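DTDP-4-dehydrorhamnose 3,5-epimerase (Elizabethkingia anophelis NUHP1, PDB 6C46) probably catalyses the epimerisation at C3' and C5' of dTDP-4-dehydro-6-deoxy-glucose that gives dTDP-4-dehydro-rhamnose on the way to dTDP-L-rhamnose. Local coordinates at residues F53-I58 with Y140-F145; H70-K75 with K148-S153; A77-V82 with Q118-R123; V89-V94 with M109-E114. All coordinates share one frame; numbering follows the deposited sequence.

Interaction 1: residues F53-I58 with Y140-F145; sequences FVQDNI and YKCDNF
Tyr140, the predicted proton donor of the active site, lies with its ring over the side chain of Asn57. Its CG is tucked between the backbone N and C (chi1 56°), which swings the ring across to Asn57, whose CB makes a CH-pi contact 3.6 Å from the ring centroid. The Asn57 amide is held in turn: ND2 gives a hydrogen bond of 2.8 Å to Gln55 OE1, approaching above the carbonyl plane, and a weak one to Tyr140 O. The antiparallel strands pair through Cys142 N to Gln55 O at 2.9 Å and, at Asn57 and Tyr140, through bonds in both directions. A classic beta bulge ends the ladder, Val54 N (3.0 Å) and, weakly, Gln55 N both turning to Cys142 O. Beyond it Val54 CG2 rests over one face of the Phe145 ring. On the face opposite Asn57 and Tyr140, Lys141, bent at chi3 (67°), runs alongside Asp56 with CE 3.0 Å from OD1; the salt bridges of both residues go to Asp56 and Lys141 of the second subunit. Strand 135-142 lies between strands 80-86 and 55-62, and the latter pairs antiparallel with a strand of the second subunit, carrying the sheet across the interface.

Interaction 2: residues H70-K75 with K148-S153; sequences HLQKGK and KESEGS
Gln72 OE1 has two grips: the backbone N of Asn147, and a water that donates to it at 2.7 Å. The same water donates to Glu151 OE2 at 2.6 Å, bridging two side chains on one face of an antiparallel ladder in the cupin fold. That face also carries His70, the predicted proton acceptor, whose NE2 is hydrogen-bonded to Asp178. Gln72 runs extended beyond CG, and its NE2 is taken by the carbonyl oxygens of His76 and Phe145, so both ends of the amide are engaged and its flip is fixed. Ser150 OG, tucked between its backbone N and C (chi1 76°), packs against Gln72 CB while bonding to Asn147 O. Leu71 and Gly152 pair in both directions: Gly152 N reaches Leu71 O at 2.8 Å, nearly straight at N-H (172°), but lies above the carbonyl plane. On the opposite face Leu71 CD1 packs directly on Gly152 CA, 3.8 Å away. Past the strand, Lys73 N bonds to Ser150 O at 2.8 Å. Lys73 NZ is bonded to Asn188 and gives only a weak bond to a second water, which donates to Glu149 O and Glu151 O, each at 2.9 Å.

Interaction 3: residues A77-V82 with Q118-R123; sequences AQAKLV and QFYVPR
Leu81 and Tyr120 both hold CG anti to the backbone N (chi1 -176° and 172°), which sets Leu81 CD1 4.0 Å from Tyr120 CB on one face of an antiparallel sheet of the cupin fold. The Tyr120 ring reaches beyond the start of the partner strand to Ala79, so that CE1 lies 3.8 Å from Ala79 CB; Phe43 meets this ring edge-to-face. Leu81 crosses Gln118 obliquely, its CD2 resting against OE1, while Gln118 NE2 is bonded to Lys37 O. The other face pairs Val82 with Phe119: the two run alongside each other, Val82 CG2 meeting Phe119 CB at 3.7 Å and standing at the edge of the ring. From there Phe119 leads away from strand 80-86 towards strands 88-95 and 106-112, packing between the two sheets on Asp91, Ala93 and Met109. Four backbone bonds, two at each hydrogen-bonded pair, hold the ladder; Val121 N to Lys80 O, at 2.8 Å, runs nearly along the C=O axis and is almost straight at N-H (174°). Beyond the strand ends a water lies 2.6 Å from Gln78 O and 3.0 Å from Pro122 O. Arg123, extended from CG to NE, makes a salt bridge through NE with Asp143, which also accepts from Ala79 N. Over one face of its guanidinium lies Ala77 O, 3.2 Å from Arg123 NE but at too poor an angle for a hydrogen bond.

Interaction 4: residues V89-V94 with M109-E114; sequences VWDVAV and MELSAE
Strands 88-95 and 106-112 form a beta hairpin at the margin of the five-stranded sheet of the cupin fold, with 106-112 as the outermost strand within the chain. Two hydrogen-bonded pairs hold it here. Val89 N points nearly along the C=O axis of Leu111 at 2.9 Å from its O, and Leu111 N returns the bond to Val89 O; Asp91 N meets Met109 O at 2.9 Å and Met109 N answers to Asp91 O at 3.0 Å. Between these pairs, Trp90 has CG anti to the backbone N (chi1 -175°), and chi2 of -99° lays the indole across the neighbouring strand. One ring face lies over the Met109 backbone, with Trp90 CE3 3.5 Å from Met109 C, while Lys166 adds a cation-pi contact. Glu110 extends from the same side, CB 3.9 Å from Trp90 CE3, and its carboxylate pairs with Arg88. On the opposite face of the sheet Leu111 CD1 reaches Asp91 CB at 3.7 Å, and Val89 CG2 meets Leu111 CB at 3.9 Å. Asp91 is buried among Leu111, Phe119 and Phe138, and its OD1 accepts a hydrogen bond from His127 NE2. A carboxylate in such apolar company would be costly to leave charged without a partner, so this bond probably steadies it and may favour a positively charged His127.

Interactions 1, 3 and 4 are buried; interaction 2 is only partly so and uses waters and amides. Interactions 1 and 3 are ladders of one sheet, joined by strand 80-86 lying against 135-142 and tied through Asp143. Interactions 2 and 4 belong to the other sheet, at its two margins, with centres about 22 Å apart. Between the sheets, Phe119 of interaction 3 packs on interaction 4, so a ring meets both apolar side chains and a buried carboxylate there. Gln72 and Lys75 of interaction 2 bond to Phe145 and Asn144 of interaction 1. Interaction 1 alone of the four touches the second subunit, through a continued beta ladder and reciprocal Asp56-Lys141 salt bridges. The predicted catalytic pair is divided between interactions 1 and 2.

Interaction 1: residues F53-I58 with Y140-F145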
loop_
_atom_site.group_PDB
_atom_site.type_symbol
_atom_site.label_atom_id
_atom_site.label_comp_id
_atom_site.label_asym_id
_atom_site.label_seq_id
_atom_site.Cartn_x
_atom_site.Cartn_y
_atom_site.Cartn_z
ATOM N N PHE A 53 4.420 -10.054 -0.046
ATOM C CA PHE A 53 4.986 -8.946 -0.812
ATOM C C PHE A 53 6.093 -8.251 -0.024
ATOM O O PHE A 53 5.979 -8.081 1.193
ATOM C CB PHE A 53 3.878 -7.969 -1.205
ATOM C CG PHE A 53 2.910 -8.596 -2.189
ATOM C CD1 PHE A 53 3.184 -8.597 -3.546
ATOM C CD2 PHE A 53 1.802 -9.289 -1.729
ATOM C CE1 PHE A 53 2.323 -9.233 -4.454
ATOM C CE2 PHE A 53 0.927 -9.931 -2.623
ATOM C CZ PHE A 53 1.191 -9.892 -3.991
ATOM N N VAL A 54 7.168 -7.875 -0.727
ATOM C CA VAL A 54 8.400 -7.400 -0.102
ATOM C C VAL A 54 8.771 -5.984 -0.516
ATOM O O VAL A 54 9.735 -5.418 0.033
ATOM C CB VAL A 54 9.591 -8.337 -0.417
ATOM C CG1 VAL A 54 9.345 -9.746 0.117
ATOM C CG2 VAL A 54 9.865 -8.356 -1.918
ATOM N N GLN A 55 8.086 -5.407 -1.493
ATOM C CA GLN A 55 8.454 -4.106 -2.006
ATOM C C GLN A 55 7.178 -3.423 -2.478
ATOM O O GLN A 55 6.303 -4.074 -3.055
ATOM C CB GLN A 55 9.429 -4.232 -3.170
ATOM C CG GLN A 55 9.729 -2.919 -3.808
ATOM C CD GLN A 55 10.397 -3.070 -5.145
ATOM O OE1 GLN A 55 9.783 -3.537 -6.105
ATOM N NE2 GLN A 55 11.658 -2.669 -5.224
ATOM N N ASP A 56 7.067 -2.130 -2.215
ATOM C CA ASP A 56 5.945 -1.316 -2.678
ATOM C C ASP A 56 6.497 -0.140 -3.461
ATOM O O ASP A 56 7.408 0.542 -2.981
ATOM C CB ASP A 56 5.106 -0.787 -1.505
ATOM C CG ASP A 56 4.606 -1.892 -0.594
ATOM O OD1 ASP A 56 4.715 -3.077 -0.975
ATOM O OD2 ASP A 56 4.110 -1.580 0.508
ATOM N N ASN A 57 5.922 0.120 -4.643
ATOM C CA ASN A 57 6.391 1.174 -5.532
ATOM C C ASN A 57 5.219 2.065 -5.908
ATOM O O ASN A 57 4.084 1.598 -6.037
ATOM C CB ASN A 57 7.007 0.588 -6.812
ATOM C CG ASN A 57 8.033 -0.489 -6.515
ATOM O OD1 ASN A 57 9.159 -0.180 -6.175
ATOM N ND2 ASN A 57 7.640 -1.765 -6.653
ATOM N N ILE A 58 5.507 3.343 -6.114
ATOM C CA ILE A 58 4.499 4.333 -6.469
ATOM C C ILE A 58 4.983 5.109 -7.684
ATOM O O ILE A 58 6.143 5.534 -7.738
ATOM C CB ILE A 58 4.226 5.309 -5.303
ATOM C CG1 ILE A 58 3.700 4.556 -4.070
ATOM C CG2 ILE A 58 3.228 6.383 -5.724
ATOM C CD1 ILE A 58 2.261 4.019 -4.257
ATOM N N TYR A 140 2.190 -0.424 -7.126
ATOM C CA TYR A 140 2.414 -1.843 -7.374
ATOM C C TYR A 140 3.303 -2.427 -6.291
ATOM O O TYR A 140 4.359 -1.874 -5.975
ATOM C CB TYR A 140 2.974 -2.119 -8.777
ATOM C CG TYR A 140 4.245 -1.447 -9.228
ATOM C CD1 TYR A 140 5.413 -2.194 -9.393
ATOM C CD2 TYR A 140 4.275 -0.096 -9.564
ATOM C CE1 TYR A 140 6.579 -1.616 -9.835
ATOM C CE2 TYR A 140 5.435 0.494 -10.006
ATOM C CZ TYR A 140 6.588 -0.271 -10.141
ATOM O OH TYR A 140 7.751 0.307 -10.582
ATOM N N LYS A 141 2.822 -3.506 -5.688
ATOM C CA LYS A 141 3.557 -4.298 -4.714
ATOM C C LYS A 141 4.129 -5.503 -5.438
ATOM O O LYS A 141 3.436 -6.132 -6.249
ATOM C CB LYS A 141 2.642 -4.769 -3.581
ATOM C CG LYS A 141 1.715 -3.684 -2.994
ATOM C CD LYS A 141 1.027 -4.143 -1.693
ATOM C CE LYS A 141 2.015 -4.337 -0.530
ATOM N NZ LYS A 141 1.405 -4.733 0.783
ATOM N N CYS A 142 5.377 -5.840 -5.134
ATOM C CA CYS A 142 6.055 -6.939 -5.808
ATOM C C CYS A 142 6.430 -7.990 -4.790
ATOM O O CYS A 142 6.871 -7.649 -3.690
ATOM C CB CYS A 142 7.314 -6.478 -6.510
ATOM S SG CYS A 142 6.997 -5.211 -7.754
ATOM N N ASP A 143 6.322 -9.262 -5.189
ATOM C CA ASP A 143 6.701 -10.365 -4.317
ATOM C C ASP A 143 8.154 -10.794 -4.523
ATOM O O ASP A 143 8.555 -11.861 -4.054
ATOM C CB ASP A 143 5.696 -11.529 -4.472
ATOM C CG ASP A 143 6.054 -12.520 -5.587
ATOM O OD1 ASP A 143 6.831 -12.220 -6.515
ATOM O OD2 ASP A 143 5.501 -13.643 -5.534
ATOM N N ASN A 144 8.972 -9.947 -5.156
ATOM C CA ASN A 144 10.390 -10.229 -5.314
ATOM C C ASN A 144 11.090 -8.902 -5.534
ATOM O O ASN A 144 10.459 -7.904 -5.896
ATOM C CB ASN A 144 10.629 -11.197 -6.490
ATOM C CG ASN A 144 11.874 -12.043 -6.336
ATOM O OD1 ASN A 144 12.757 -11.772 -5.508
ATOM N ND2 ASN A 144 11.970 -13.078 -7.173
ATOM N N PHE A 145 12.395 -8.909 -5.358
ATOM C CA PHE A 145 13.149 -7.662 -5.359
ATOM C C PHE A 145 13.600 -7.282 -6.770
ATOM O O PHE A 145 13.717 -8.122 -7.673
ATOM C CB PHE A 145 14.350 -7.792 -4.414
ATOM C CG PHE A 145 13.949 -8.029 -2.975
ATOM C CD1 PHE A 145 13.402 -6.995 -2.221
ATOM C CD2 PHE A 145 14.094 -9.280 -2.393
ATOM C CE1 PHE A 145 13.004 -7.200 -0.894
ATOM C CE2 PHE A 145 13.700 -9.510 -1.073
ATOM C CZ PHE A 145 13.160 -8.455 -0.320
#

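Interaction 2: residues H70-K75 with K148-S153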
loop_
_atom_site.group_PDB
_atom_site.type_symbol
_atom_site.label_atom_id
_atom_site.label_comp_id
_atom_site.label_asym_id
_atom_site.label_seq_id
_atom_site.Cartn_x
_atom_site.Cartn_y
_atom_site.Cartn_z
ATOM N N HIS A 70 6.539 -5.188 -19.163
ATOM C CA HIS A 70 7.769 -5.410 -18.405
ATOM C C HIS A 70 7.677 -6.662 -17.545
ATOM O O HIS A 70 6.593 -7.045 -17.092
ATOM C CB HIS A 70 8.067 -4.225 -17.457
ATOM C CG HIS A 70 8.259 -2.919 -18.165
ATOM N ND1 HIS A 70 7.946 -1.708 -17.586
ATOM C CD2 HIS A 70 8.754 -2.634 -19.393
ATOM C CE1 HIS A 70 8.233 -0.729 -18.430
ATOM N NE2 HIS A 70 8.726 -1.261 -19.535
ATOM N N LEU A 71 8.839 -7.241 -17.257
ATOM C CA LEU A 71 8.929 -8.405 -16.379
ATOM C C LEU A 71 10.380 -8.543 -15.945
ATOM O O LEU A 71 11.274 -7.897 -16.496
ATOM C CB LEU A 71 8.455 -9.682 -17.092
ATOM C CG LEU A 71 9.398 -9.883 -18.299
ATOM C CD1 LEU A 71 10.311 -11.090 -18.126
ATOM C CD2 LEU A 71 8.658 -9.943 -19.624
ATOM N N GLN A 72 10.609 -9.391 -14.944
ATOM C CA GLN A 72 11.953 -9.830 -14.589
ATOM C C GLN A 72 12.022 -11.333 -14.822
ATOM O O GLN A 72 11.044 -12.048 -14.572
ATOM C CB GLN A 72 12.306 -9.469 -13.117
ATOM C CG GLN A 72 12.541 -7.967 -12.949
ATOM C CD GLN A 72 13.078 -7.538 -11.593
ATOM O OE1 GLN A 72 13.486 -6.389 -11.432
ATOM N NE2 GLN A 72 13.121 -8.452 -10.629
ATOM N N LYS A 73 13.151 -11.798 -15.342
ATOM C CA LYS A 73 13.280 -13.188 -15.779
ATOM C C LYS A 73 13.686 -14.128 -14.649
ATOM O O LYS A 73 14.380 -13.741 -13.708
ATOM C CB LYS A 73 14.308 -13.312 -16.894
ATOM C CG LYS A 73 13.912 -12.644 -18.201
ATOM C CD LYS A 73 15.063 -12.815 -19.216
ATOM C CE LYS A 73 15.012 -11.740 -20.298
ATOM N NZ LYS A 73 16.161 -11.813 -21.262
ATOM N N GLY A 74 13.272 -15.385 -14.778
ATOM C CA GLY A 74 13.843 -16.459 -13.969
ATOM C C GLY A 74 13.561 -16.298 -12.485
ATOM O O GLY A 74 12.459 -15.939 -12.067
ATOM N N LYS A 75 14.587 -16.543 -11.670
ATOM C CA LYS A 75 14.406 -16.491 -10.224
ATOM C C LYS A 75 14.145 -15.083 -9.713
ATOM O O LYS A 75 13.827 -14.929 -8.530
ATOM C CB LYS A 75 15.639 -17.044 -9.515
ATOM C CG LYS A 75 16.870 -16.195 -9.657
ATOM C CD LYS A 75 18.088 -17.005 -9.155
ATOM C CE LYS A 75 19.333 -16.176 -9.073
ATOM N NZ LYS A 75 20.374 -16.935 -8.317
ATOM N N LYS A 148 18.058 -5.387 -12.145
ATOM C CA LYS A 148 18.102 -4.784 -13.480
ATOM C C LYS A 148 18.543 -5.782 -14.538
ATOM O O LYS A 148 18.008 -5.793 -15.657
ATOM C CB LYS A 148 19.029 -3.563 -13.495
ATOM C CG LYS A 148 19.085 -2.912 -14.876
ATOM C CD LYS A 148 19.698 -1.518 -14.886
ATOM C CE LYS A 148 19.141 -0.687 -16.054
ATOM N NZ LYS A 148 18.952 -1.477 -17.319
ATOM N N GLU A 149 19.557 -6.581 -14.230
ATOM C CA GLU A 149 20.099 -7.489 -15.230
ATOM C C GLU A 149 19.052 -8.488 -15.689
ATOM O O GLU A 149 19.095 -8.949 -16.836
ATOM C CB GLU A 149 21.317 -8.216 -14.669
ATOM C CG GLU A 149 21.984 -9.152 -15.652
ATOM C CD GLU A 149 23.122 -9.945 -15.029
ATOM O OE1 GLU A 149 23.449 -9.705 -13.841
ATOM O OE2 GLU A 149 23.688 -10.811 -15.730
ATOM N N SER A 150 18.094 -8.815 -14.822
ATOM C CA SER A 150 17.093 -9.825 -15.141
ATOM C C SER A 150 15.945 -9.294 -16.002
ATOM O O SER A 150 15.052 -10.071 -16.346
ATOM C CB SER A 150 16.501 -10.404 -13.847
ATOM O OG SER A 150 15.583 -9.482 -13.254
ATOM N N GLU A 151 15.927 -8.007 -16.347
ATOM C CA GLU A 151 14.731 -7.433 -16.953
ATOM C C GLU A 151 14.443 -8.035 -18.323
ATOM O O GLU A 151 15.349 -8.274 -19.120
ATOM C CB GLU A 151 14.871 -5.912 -17.039
ATOM C CG GLU A 151 14.720 -5.279 -15.662
ATOM C CD GLU A 151 14.846 -3.739 -15.662
ATOM O OE1 GLU A 151 15.330 -3.168 -16.652
ATOM O OE2 GLU A 151 14.464 -3.111 -14.655
ATOM N N GLY A 152 13.162 -8.317 -18.574
ATOM C CA GLY A 152 12.691 -8.707 -19.884
ATOM C C GLY A 152 11.592 -7.746 -20.309
ATOM O O GLY A 152 11.169 -6.880 -19.530
ATOM N N SER A 153 11.128 -7.904 -21.551
ATOM C CA SER A 153 10.131 -6.965 -22.057
ATOM C C SER A 153 9.468 -7.537 -23.298
ATOM O O SER A 153 10.026 -8.394 -23.984
ATOM C CB SER A 153 10.746 -5.605 -22.397
ATOM O OG SER A 153 11.687 -5.754 -23.437
HETATM O O HOH W 1 12.731 -4.401 -13.128
HETATM O O HOH W 2 17.821 -9.851 -19.335
#

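Interaction 3: residues A77-V82 with Q118-R123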
loop_
_atom_site.group_PDB
_atom_site.type_symbol
_atom_site.label_atom_id
_atom_site.label_comp_id
_atom_site.label_asym_id
_atom_site.label_seq_id
_atom_site.Cartn_x
_atom_site.Cartn_y
_atom_site.Cartn_z
ATOM N N ALA A 77 11.778 -13.172 -11.109
ATOM C CA ALA A 77 10.424 -12.815 -11.529
ATOM C C ALA A 77 9.616 -12.268 -10.353
ATOM O O ALA A 77 9.750 -12.724 -9.218
ATOM C CB ALA A 77 9.702 -14.029 -12.142
ATOM N N GLN A 78 8.791 -11.264 -10.634
ATOM C CA GLN A 78 8.021 -10.559 -9.617
ATOM C C GLN A 78 6.542 -10.750 -9.879
ATOM O O GLN A 78 6.058 -10.327 -10.931
ATOM C CB GLN A 78 8.317 -9.068 -9.639
ATOM C CG GLN A 78 9.750 -8.690 -9.292
ATOM C CD GLN A 78 10.033 -7.229 -9.548
ATOM O OE1 GLN A 78 9.794 -6.725 -10.646
ATOM N NE2 GLN A 78 10.593 -6.540 -8.547
ATOM N N ALA A 79 5.825 -11.359 -8.925
ATOM C CA ALA A 79 4.377 -11.202 -8.910
ATOM C C ALA A 79 4.053 -9.781 -8.476
ATOM O O ALA A 79 4.765 -9.207 -7.646
ATOM C CB ALA A 79 3.719 -12.216 -7.958
ATOM N N LYS A 80 2.986 -9.205 -9.052
ATOM C CA LYS A 80 2.626 -7.809 -8.834
ATOM C C LYS A 80 1.169 -7.708 -8.411
ATOM O O LYS A 80 0.302 -8.332 -9.025
ATOM C CB LYS A 80 2.872 -6.972 -10.095
ATOM C CG LYS A 80 4.361 -6.924 -10.487
ATOM C CD LYS A 80 4.588 -6.464 -11.934
ATOM C CE LYS A 80 6.077 -6.549 -12.320
ATOM N NZ LYS A 80 6.301 -6.416 -13.827
ATOM N N LEU A 81 0.906 -6.932 -7.359
ATOM C CA LEU A 81 -0.451 -6.606 -6.927
ATOM C C LEU A 81 -0.611 -5.116 -7.149
ATOM O O LEU A 81 0.032 -4.315 -6.463
ATOM C CB LEU A 81 -0.667 -6.963 -5.458
ATOM C CG LEU A 81 -2.083 -6.756 -4.930
ATOM C CD1 LEU A 81 -3.092 -7.634 -5.666
ATOM C CD2 LEU A 81 -2.059 -7.069 -3.435
ATOM N N VAL A 82 -1.431 -4.739 -8.119
ATOM C CA VAL A 82 -1.413 -3.367 -8.591
ATOM C C VAL A 82 -2.772 -2.722 -8.381
ATOM O O VAL A 82 -3.815 -3.386 -8.386
ATOM C CB VAL A 82 -0.976 -3.301 -10.078
ATOM C CG1 VAL A 82 0.368 -3.985 -10.274
ATOM C CG2 VAL A 82 -1.973 -4.001 -10.964
ATOM N N GLN A 118 -7.969 -4.173 -7.130
ATOM C CA GLN A 118 -6.578 -4.568 -7.276
ATOM C C GLN A 118 -6.493 -5.723 -8.261
ATOM O O GLN A 118 -7.411 -6.540 -8.363
ATOM C CB GLN A 118 -5.978 -5.017 -5.958
ATOM C CG GLN A 118 -6.013 -3.955 -4.865
ATOM C CD GLN A 118 -5.757 -4.620 -3.544
ATOM O OE1 GLN A 118 -4.614 -4.761 -3.141
ATOM N NE2 GLN A 118 -6.826 -5.106 -2.898
ATOM N N PHE A 119 -5.348 -5.826 -8.920
ATOM C CA PHE A 119 -5.132 -6.796 -9.988
ATOM C C PHE A 119 -3.877 -7.567 -9.609
ATOM O O PHE A 119 -2.823 -6.957 -9.376
ATOM C CB PHE A 119 -4.974 -6.049 -11.319
ATOM C CG PHE A 119 -4.921 -6.923 -12.558
ATOM C CD1 PHE A 119 -4.168 -6.517 -13.656
ATOM C CD2 PHE A 119 -5.661 -8.079 -12.660
ATOM C CE1 PHE A 119 -4.140 -7.281 -14.837
ATOM C CE2 PHE A 119 -5.634 -8.843 -13.818
ATOM C CZ PHE A 119 -4.863 -8.445 -14.912
ATOM N N TYR A 120 -3.999 -8.885 -9.463
ATOM C CA TYR A 120 -2.865 -9.735 -9.092
ATOM C C TYR A 120 -2.312 -10.390 -10.351
ATOM O O TYR A 120 -3.012 -11.165 -11.000
ATOM C CB TYR A 120 -3.247 -10.822 -8.079
ATOM C CG TYR A 120 -2.109 -11.817 -7.859
ATOM C CD1 TYR A 120 -0.998 -11.466 -7.093
ATOM C CD2 TYR A 120 -2.123 -13.091 -8.451
ATOM C CE1 TYR A 120 0.058 -12.354 -6.909
ATOM C CE2 TYR A 120 -1.052 -13.996 -8.276
ATOM C CZ TYR A 120 0.024 -13.613 -7.497
ATOM O OH TYR A 120 1.094 -14.459 -7.297
ATOM N N VAL A 121 -1.057 -10.087 -10.674
ATOM C CA VAL A 121 -0.343 -10.529 -11.867
ATOM C C VAL A 121 0.739 -11.511 -11.410
ATOM O O VAL A 121 1.722 -11.093 -10.767
ATOM C CB VAL A 121 0.295 -9.340 -12.605
ATOM C CG1 VAL A 121 0.947 -9.810 -13.878
ATOM C CG2 VAL A 121 -0.737 -8.235 -12.900
ATOM N N PRO A 122 0.616 -12.797 -11.705
ATOM C CA PRO A 122 1.588 -13.784 -11.195
ATOM C C PRO A 122 2.985 -13.585 -11.772
ATOM O O PRO A 122 3.179 -12.934 -12.796
ATOM C CB PRO A 122 1.016 -15.132 -11.672
ATOM C CG PRO A 122 -0.461 -14.842 -12.013
ATOM C CD PRO A 122 -0.498 -13.411 -12.461
ATOM N N ARG A 123 3.972 -14.211 -11.115
ATOM C CA ARG A 123 5.271 -14.408 -11.735
ATOM C C ARG A 123 5.106 -15.137 -13.065
ATOM O O ARG A 123 4.264 -16.027 -13.188
ATOM C CB ARG A 123 6.179 -15.241 -10.836
ATOM C CG ARG A 123 6.555 -14.538 -9.510
ATOM C CD ARG A 123 7.620 -15.325 -8.752
ATOM N NE ARG A 123 7.937 -14.652 -7.485
ATOM C CZ ARG A 123 8.955 -14.999 -6.710
ATOM N NH1 ARG A 123 9.750 -16.003 -7.089
ATOM N NH2 ARG A 123 9.184 -14.339 -5.566
HETATM O O HOH W 3 4.060 -10.068 -12.577
#

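Interaction 4: residues V89-V94 with M109-E114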
loop_
_atom_site.group_PDB
_atom_site.type_symbol
_atom_site.label_atom_id
_atom_site.label_comp_id
_atom_site.label_asym_id
_atom_site.label_seq_id
_atom_site.Cartn_x
_atom_site.Cartn_y
_atom_site.Cartn_z
ATOM N N VAL A 89 -6.449 4.159 -14.622
ATOM C CA VAL A 89 -5.528 3.549 -15.580
ATOM C C VAL A 89 -6.179 2.320 -16.205
ATOM O O VAL A 89 -7.117 1.731 -15.658
ATOM C CB VAL A 89 -4.176 3.141 -14.965
ATOM C CG1 VAL A 89 -3.473 4.343 -14.294
ATOM C CG2 VAL A 89 -4.367 1.951 -13.983
ATOM N N TRP A 90 -5.675 1.957 -17.381
ATOM C CA TRP A 90 -5.995 0.684 -18.021
ATOM C C TRP A 90 -4.756 -0.188 -17.897
ATOM O O TRP A 90 -3.681 0.185 -18.372
ATOM C CB TRP A 90 -6.395 0.869 -19.486
ATOM C CG TRP A 90 -6.859 -0.411 -20.148
ATOM C CD1 TRP A 90 -6.131 -1.239 -20.956
ATOM C CD2 TRP A 90 -8.163 -0.991 -20.045
ATOM N NE1 TRP A 90 -6.905 -2.304 -21.359
ATOM C CE2 TRP A 90 -8.156 -2.175 -20.815
ATOM C CE3 TRP A 90 -9.335 -0.624 -19.372
ATOM C CZ2 TRP A 90 -9.281 -2.996 -20.938
ATOM C CZ3 TRP A 90 -10.456 -1.441 -19.500
ATOM C CH2 TRP A 90 -10.415 -2.614 -20.278
ATOM N N ASP A 91 -4.901 -1.328 -17.246
ATOM C CA ASP A 91 -3.790 -2.178 -16.860
ATOM C C ASP A 91 -3.893 -3.496 -17.617
ATOM O O ASP A 91 -4.980 -4.066 -17.694
ATOM C CB ASP A 91 -3.837 -2.449 -15.368
ATOM C CG ASP A 91 -2.567 -3.070 -14.866
ATOM O OD1 ASP A 91 -1.686 -2.325 -14.368
ATOM O OD2 ASP A 91 -2.441 -4.300 -15.011
ATOM N N VAL A 92 -2.768 -3.994 -18.150
ATOM C CA VAL A 92 -2.773 -5.190 -19.004
ATOM C C VAL A 92 -1.745 -6.195 -18.500
ATOM O O VAL A 92 -0.624 -5.820 -18.149
ATOM C CB VAL A 92 -2.467 -4.827 -20.478
ATOM C CG1 VAL A 92 -2.337 -6.087 -21.313
ATOM C CG2 VAL A 92 -3.571 -3.928 -21.056
ATOM N N ALA A 93 -2.132 -7.465 -18.456
ATOM C CA ALA A 93 -1.237 -8.566 -18.123
ATOM C C ALA A 93 -1.206 -9.559 -19.279
ATOM O O ALA A 93 -2.214 -9.746 -19.968
ATOM C CB ALA A 93 -1.681 -9.276 -16.841
ATOM N N VAL A 94 -0.038 -10.188 -19.488
ATOM C CA VAL A 94 0.170 -11.190 -20.536
ATOM C C VAL A 94 0.831 -12.410 -19.914
ATOM O O VAL A 94 1.891 -12.294 -19.288
ATOM C CB VAL A 94 1.055 -10.670 -21.682
ATOM C CG1 VAL A 94 1.176 -11.762 -22.785
ATOM C CG2 VAL A 94 0.505 -9.361 -22.219
ATOM N N MET A 109 -7.938 -4.381 -17.834
ATOM C CA MET A 109 -9.032 -3.903 -17.001
ATOM C C MET A 109 -8.703 -2.514 -16.482
ATOM O O MET A 109 -7.531 -2.147 -16.330
ATOM C CB MET A 109 -9.268 -4.856 -15.819
ATOM C CG MET A 109 -8.075 -4.868 -14.849
ATOM S SD MET A 109 -8.396 -5.843 -13.380
ATOM C CE MET A 109 -9.723 -4.878 -12.625
ATOM N N GLU A 110 -9.758 -1.759 -16.163
ATOM C CA GLU A 110 -9.585 -0.432 -15.585
ATOM C C GLU A 110 -9.384 -0.539 -14.073
ATOM O O GLU A 110 -10.159 -1.200 -13.373
ATOM C CB GLU A 110 -10.794 0.468 -15.896
ATOM C CG GLU A 110 -10.670 1.851 -15.221
ATOM C CD GLU A 110 -11.670 2.887 -15.719
ATOM O OE1 GLU A 110 -12.152 3.688 -14.887
ATOM O OE2 GLU A 110 -11.973 2.911 -16.931
ATOM N N LEU A 111 -8.337 0.105 -13.573
ATOM C CA LEU A 111 -8.110 0.278 -12.144
ATOM C C LEU A 111 -8.260 1.762 -11.837
ATOM O O LEU A 111 -7.712 2.600 -12.561
ATOM C CB LEU A 111 -6.708 -0.213 -11.754
ATOM C CG LEU A 111 -6.430 -1.675 -12.113
ATOM C CD1 LEU A 111 -4.960 -2.025 -11.883
ATOM C CD2 LEU A 111 -7.312 -2.616 -11.289
ATOM N N SER A 112 -8.998 2.096 -10.781
ATOM C CA SER A 112 -9.228 3.504 -10.496
ATOM C C SER A 112 -9.304 3.728 -8.986
ATOM O O SER A 112 -9.543 2.803 -8.204
ATOM C CB SER A 112 -10.521 3.997 -11.180
ATOM O OG SER A 112 -11.686 3.457 -10.556
ATOM N N ALA A 113 -9.101 4.980 -8.583
ATOM C CA ALA A 113 -9.295 5.313 -7.179
ATOM C C ALA A 113 -10.729 5.056 -6.789
ATOM O O ALA A 113 -11.012 4.585 -5.681
ATOM C CB ALA A 113 -8.935 6.776 -6.924
ATOM N N GLU A 114 -11.647 5.326 -7.715
ATOM C CA GLU A 114 -13.059 5.119 -7.442
ATOM C C GLU A 114 -13.382 3.643 -7.289
ATOM O O GLU A 114 -14.112 3.269 -6.364
ATOM C CB GLU A 114 -13.906 5.743 -8.552
ATOM C CG GLU A 114 -15.397 5.608 -8.323
ATOM C CD GLU A 114 -16.225 6.421 -9.306
ATOM O OE1 GLU A 114 -15.779 6.615 -10.461
ATOM O OE2 GLU A 114 -17.328 6.870 -8.918
#